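Local coordinates for acinetobacter secreted protease CpaA (Acinetobacter nosocomialis M2, PDB 6O38), which is a secreted zinc metalloprotease that probably cleaves extracellular host glycoproteins and leaves the cell through the type II secretion system with the help of its chaperone CpaB, at residues V119-I130 / V144-D155. Sequence-based numbering, arbitrary orientation.
Sequences VLIQDDKWAQTI and VVSTASVSSDID
Val145 straddles Leu120: its N binds Val119 O at 2.9 Å and its O takes Ile121 N at 2.8 Å, after which Thr147 N closes on Ile121 O. This is the first of two parallel ladders joining segments 119-130 and 144-155. In the second, shifted by one residue, Asp153 N binds Gln128 O, Ile130 N donates to Asp153 O, and Asp155 N to Ile130 O.

Mostly apolar side chains meet between the ladders. With CG1 of Ile130 between its own backbone N and carbonyl carbon (chi1 57°), CD1 is carried to Val144 CG1 at 3.9 Å and near Ile154 CG1. Ile121 CD1 has a polar neighbour, Ser152 OG, at 3.5 Å, and Leu167 of strand 166-167 packs on Ile121, Val144 and Ile154. This is the interior of a beta sandwich of the StcE-type family: strands 116-121 and 141-146 belong to one layer, 129-131 and 152-154 to the other, and each segment passes from layer to layer through its loop. On the opposite face of the first ladder, Leu120 CD2 touches Val145 CG1 and Thr147 CG2.

Where the loops run together, the Trp126 indole takes Val150 CG1 over one face, toward the rim and 3.5 Å from CZ2, while Gln128 N lies over the opposite face. The Ser151 carbonyl carbon borders the ring edge. Ala148 CB touches both Ile121 CG2 and Trp126 CD1, each at 4.2 Å.

Two carboxylates add side-chain links. Asp123 OD1 accepts two bonds on its syn side, a nearly straight one from Ser149 N (2.8 Å, 166° at the hydrogen) and a longer one from Ser149 OG. Thr129 OG1 donates to the syn side of Asp153 OD1 at 2.9 Å.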
loop_
_atom_site.group_PDB
_atom_site.type_symbol
_atom_site.label_atom_id
_atom_site.label_comp_id
_atom_site.label_asym_id
_atom_site.label_seq_id
_atom_site.Cartn_x
_atom_site.Cartn_y
_atom_site.Cartn_z
ATOM N N VAL A 119 0.454 -26.271 -13.743
ATOM C CA VAL A 119 -0.413 -27.434 -13.588
ATOM C C VAL A 119 -1.614 -27.231 -14.500
ATOM O O VAL A 119 -2.411 -26.307 -14.296
ATOM C CB VAL A 119 -0.845 -27.629 -12.126
ATOM C CG1 VAL A 119 -1.845 -28.769 -12.018
ATOM C CG2 VAL A 119 0.368 -27.901 -11.252
ATOM N N LEU A 120 -1.750 -28.095 -15.501
ATOM C CA LEU A 120 -2.729 -27.928 -16.565
ATOM C C LEU A 120 -3.666 -29.130 -16.572
ATOM O O LEU A 120 -3.211 -30.277 -16.619
ATOM C CB LEU A 120 -2.006 -27.741 -17.906
ATOM C CG LEU A 120 -2.672 -27.647 -19.281
ATOM C CD1 LEU A 120 -2.592 -28.986 -19.981
ATOM C CD2 LEU A 120 -4.109 -27.131 -19.215
ATOM N N ILE A 121 -4.970 -28.860 -16.524
ATOM C CA ILE A 121 -6.009 -29.887 -16.485
ATOM C C ILE A 121 -6.739 -29.906 -17.821
ATOM O O ILE A 121 -7.155 -28.855 -18.323
ATOM C CB ILE A 121 -6.993 -29.639 -15.329
ATOM C CG1 ILE A 121 -6.270 -29.732 -13.984
ATOM C CG2 ILE A 121 -8.147 -30.626 -15.387
ATOM C CD1 ILE A 121 -7.176 -29.534 -12.794
ATOM N N GLN A 122 -6.897 -31.100 -18.391
ATOM C CA GLN A 122 -7.560 -31.288 -19.674
ATOM C C GLN A 122 -8.649 -32.347 -19.560
ATOM O O GLN A 122 -8.780 -33.039 -18.545
ATOM C CB GLN A 122 -6.567 -31.709 -20.764
ATOM C CG GLN A 122 -5.301 -30.894 -20.817
ATOM C CD GLN A 122 -4.366 -31.343 -21.921
ATOM O OE1 GLN A 122 -3.822 -32.448 -21.877
ATOM N NE2 GLN A 122 -4.179 -30.492 -22.922
ATOM N N ASP A 123 -9.437 -32.461 -20.635
ATOM C CA ASP A 123 -10.476 -33.485 -20.706
ATOM C C ASP A 123 -9.884 -34.877 -20.528
ATOM O O ASP A 123 -10.449 -35.715 -19.813
ATOM C CB ASP A 123 -11.226 -33.384 -22.036
ATOM C CG ASP A 123 -12.327 -32.338 -22.005
ATOM O OD1 ASP A 123 -12.724 -31.934 -20.890
ATOM O OD2 ASP A 123 -12.796 -31.923 -23.083
ATOM N N ASP A 124 -8.732 -35.132 -21.151
ATOM C CA ASP A 124 -8.082 -36.435 -21.118
ATOM C C ASP A 124 -7.094 -36.580 -19.968
ATOM O O ASP A 124 -6.644 -37.700 -19.699
ATOM C CB ASP A 124 -7.366 -36.693 -22.452
ATOM C CG ASP A 124 -6.410 -35.570 -22.826
ATOM O OD1 ASP A 124 -6.390 -34.545 -22.112
ATOM O OD2 ASP A 124 -5.689 -35.702 -23.843
ATOM N N LYS A 125 -6.751 -35.490 -19.282
ATOM C CA LYS A 125 -5.882 -35.523 -18.101
ATOM C C LYS A 125 -6.602 -34.770 -16.985
ATOM O O LYS A 125 -6.410 -33.561 -16.813
ATOM C CB LYS A 125 -4.501 -34.931 -18.389
ATOM C CG LYS A 125 -3.782 -35.576 -19.562
ATOM C CD LYS A 125 -2.391 -35.002 -19.746
ATOM C CE LYS A 125 -1.552 -35.877 -20.654
ATOM N NZ LYS A 125 -0.152 -35.386 -20.715
ATOM N N TRP A 126 -7.420 -35.488 -16.217
ATOM C CA TRP A 126 -8.365 -34.864 -15.303
ATOM C C TRP A 126 -8.395 -35.627 -13.986
ATOM O O TRP A 126 -8.085 -36.818 -13.929
ATOM C CB TRP A 126 -9.771 -34.808 -15.920
ATOM C CG TRP A 126 -10.830 -34.255 -15.011
ATOM C CD1 TRP A 126 -11.194 -32.948 -14.872
ATOM C CD2 TRP A 126 -11.661 -35.000 -14.113
ATOM N NE1 TRP A 126 -12.201 -32.832 -13.943
ATOM C CE2 TRP A 126 -12.504 -34.079 -13.462
ATOM C CE3 TRP A 126 -11.771 -36.357 -13.795
ATOM C CZ2 TRP A 126 -13.446 -34.471 -12.512
ATOM C CZ3 TRP A 126 -12.706 -36.745 -12.854
ATOM C CH2 TRP A 126 -13.531 -35.806 -12.223
ATOM N N ALA A 127 -8.780 -34.915 -12.926
ATOM C CA ALA A 127 -9.007 -35.501 -11.615
ATOM C C ALA A 127 -10.011 -34.633 -10.871
ATOM O O ALA A 127 -10.039 -33.412 -11.045
ATOM C CB ALA A 127 -7.708 -35.623 -10.810
ATOM N N GLN A 128 -10.840 -35.276 -10.044
ATOM C CA GLN A 128 -11.871 -34.548 -9.309
ATOM C C GLN A 128 -11.257 -33.487 -8.403
ATOM O O GLN A 128 -11.709 -32.337 -8.380
ATOM C CB GLN A 128 -12.721 -35.524 -8.493
ATOM C CG GLN A 128 -13.818 -34.873 -7.665
ATOM C CD GLN A 128 -14.958 -34.350 -8.517
ATOM O OE1 GLN A 128 -15.612 -35.111 -9.231
ATOM N NE2 GLN A 128 -15.206 -33.047 -8.445
ATOM N N THR A 129 -10.223 -33.857 -7.652
ATOM C CA THR A 129 -9.548 -32.933 -6.749
ATOM C C THR A 129 -8.047 -33.121 -6.894
ATOM O O THR A 129 -7.540 -34.231 -6.713
ATOM C CB THR A 129 -9.976 -33.161 -5.295
ATOM O OG1 THR A 129 -11.404 -33.086 -5.197
ATOM C CG2 THR A 129 -9.352 -32.114 -4.384
ATOM N N ILE A 130 -7.343 -32.043 -7.221
ATOM C CA ILE A 130 -5.889 -32.059 -7.307
ATOM C C ILE A 130 -5.331 -31.357 -6.079
ATOM O O ILE A 130 -5.916 -30.399 -5.562
ATOM C CB ILE A 130 -5.378 -31.401 -8.608
ATOM C CG1 ILE A 130 -5.883 -29.962 -8.722
ATOM C CG2 ILE A 130 -5.801 -32.216 -9.819
ATOM C CD1 ILE A 130 -4.916 -29.032 -9.422
ATOM N N VAL A 144 -2.109 -22.781 -12.004
ATOM C CA VAL A 144 -3.104 -23.838 -12.128
ATOM C C VAL A 144 -4.142 -23.388 -13.144
ATOM O O VAL A 144 -4.827 -22.378 -12.941
ATOM C CB VAL A 144 -3.751 -24.163 -10.772
ATOM C CG1 VAL A 144 -4.633 -25.394 -10.888
ATOM C CG2 VAL A 144 -2.680 -24.368 -9.710
ATOM N N VAL A 145 -4.262 -24.136 -14.238
ATOM C CA VAL A 145 -5.128 -23.774 -15.354
ATOM C C VAL A 145 -5.841 -25.030 -15.833
ATOM O O VAL A 145 -5.270 -26.126 -15.820
ATOM C CB VAL A 145 -4.329 -23.106 -16.496
ATOM C CG1 VAL A 145 -3.234 -24.034 -17.005
ATOM C CG2 VAL A 145 -5.252 -22.679 -17.630
ATOM N N SER A 146 -7.101 -24.877 -16.234
ATOM C CA SER A 146 -7.909 -25.990 -16.712
ATOM C C SER A 146 -8.568 -25.621 -18.032
ATOM O O SER A 146 -9.109 -24.520 -18.173
ATOM C CB SER A 146 -8.976 -26.381 -15.685
ATOM O OG SER A 146 -9.858 -27.358 -16.212
ATOM N N THR A 147 -8.511 -26.541 -18.994
ATOM C CA THR A 147 -9.259 -26.430 -20.240
ATOM C C THR A 147 -10.318 -27.516 -20.365
ATOM O O THR A 147 -10.972 -27.615 -21.409
ATOM C CB THR A 147 -8.312 -26.482 -21.443
ATOM O OG1 THR A 147 -7.780 -27.806 -21.580
ATOM C CG2 THR A 147 -7.169 -25.492 -21.269
ATOM N N ALA A 148 -10.500 -28.329 -19.329
ATOM C CA ALA A 148 -11.470 -29.410 -19.371
ATOM C C ALA A 148 -12.893 -28.863 -19.295
ATOM O O ALA A 148 -13.143 -27.761 -18.800
ATOM C CB ALA A 148 -11.227 -30.394 -18.226
ATOM N N SER A 149 -13.837 -29.661 -19.797
ATOM C CA SER A 149 -15.240 -29.273 -19.789
ATOM C C SER A 149 -15.964 -29.687 -18.516
ATOM O O SER A 149 -17.014 -29.114 -18.204
ATOM C CB SER A 149 -15.961 -29.874 -21.001
ATOM O OG SER A 149 -15.938 -31.290 -20.956
ATOM N N VAL A 150 -15.433 -30.659 -17.778
ATOM C CA VAL A 150 -15.956 -31.031 -16.469
ATOM C C VAL A 150 -15.077 -30.372 -15.415
ATOM O O VAL A 150 -13.842 -30.415 -15.508
ATOM C CB VAL A 150 -16.007 -32.560 -16.299
ATOM C CG1 VAL A 150 -15.499 -32.983 -14.929
ATOM C CG2 VAL A 150 -17.424 -33.069 -16.527
ATOM N N SER A 151 -15.706 -29.745 -14.427
ATOM C CA SER A 151 -14.981 -28.930 -13.465
ATOM C C SER A 151 -14.296 -29.793 -12.408
ATOM O O SER A 151 -14.664 -30.948 -12.167
ATOM C CB SER A 151 -15.921 -27.928 -12.794
ATOM O OG SER A 151 -16.838 -28.585 -11.939
ATOM N N SER A 152 -13.282 -29.209 -11.775
ATOM C CA SER A 152 -12.548 -29.841 -10.686
ATOM C C SER A 152 -12.211 -28.759 -9.664
ATOM O O SER A 152 -12.654 -27.612 -9.781
ATOM C CB SER A 152 -11.300 -30.561 -11.212
ATOM O OG SER A 152 -10.639 -29.790 -12.199
ATOM N N ASP A 153 -11.420 -29.117 -8.655
ATOM C CA ASP A 153 -11.057 -28.165 -7.616
ATOM C C ASP A 153 -9.719 -28.559 -7.003
ATOM O O ASP A 153 -9.181 -29.637 -7.264
ATOM C CB ASP A 153 -12.148 -28.064 -6.542
ATOM C CG ASP A 153 -12.600 -29.420 -6.032
ATOM O OD1 ASP A 153 -11.898 -30.423 -6.277
ATOM O OD2 ASP A 153 -13.665 -29.481 -5.383
ATOM N N ILE A 154 -9.190 -27.659 -6.177
ATOM C CA ILE A 154 -7.891 -27.820 -5.533
ATOM C C ILE A 154 -8.114 -28.152 -4.065
ATOM O O ILE A 154 -8.956 -27.534 -3.403
ATOM C CB ILE A 154 -7.034 -26.550 -5.681
ATOM C CG1 ILE A 154 -6.833 -26.211 -7.158
ATOM C CG2 ILE A 154 -5.692 -26.720 -4.984
ATOM C CD1 ILE A 154 -6.133 -24.889 -7.391
ATOM N N ASP A 155 -7.372 -29.139 -3.561
ATOM C CA ASP A 155 -7.396 -29.440 -2.136
ATOM C C ASP A 155 -6.965 -28.214 -1.342
ATOM O O ASP A 155 -5.985 -27.546 -1.680
ATOM C CB ASP A 155 -6.487 -30.633 -1.827
ATOM C CG ASP A 155 -6.653 -31.154 -0.403
ATOM O OD1 ASP A 155 -6.711 -30.344 0.546
ATOM O OD2 ASP A 155 -6.730 -32.388 -0.231
#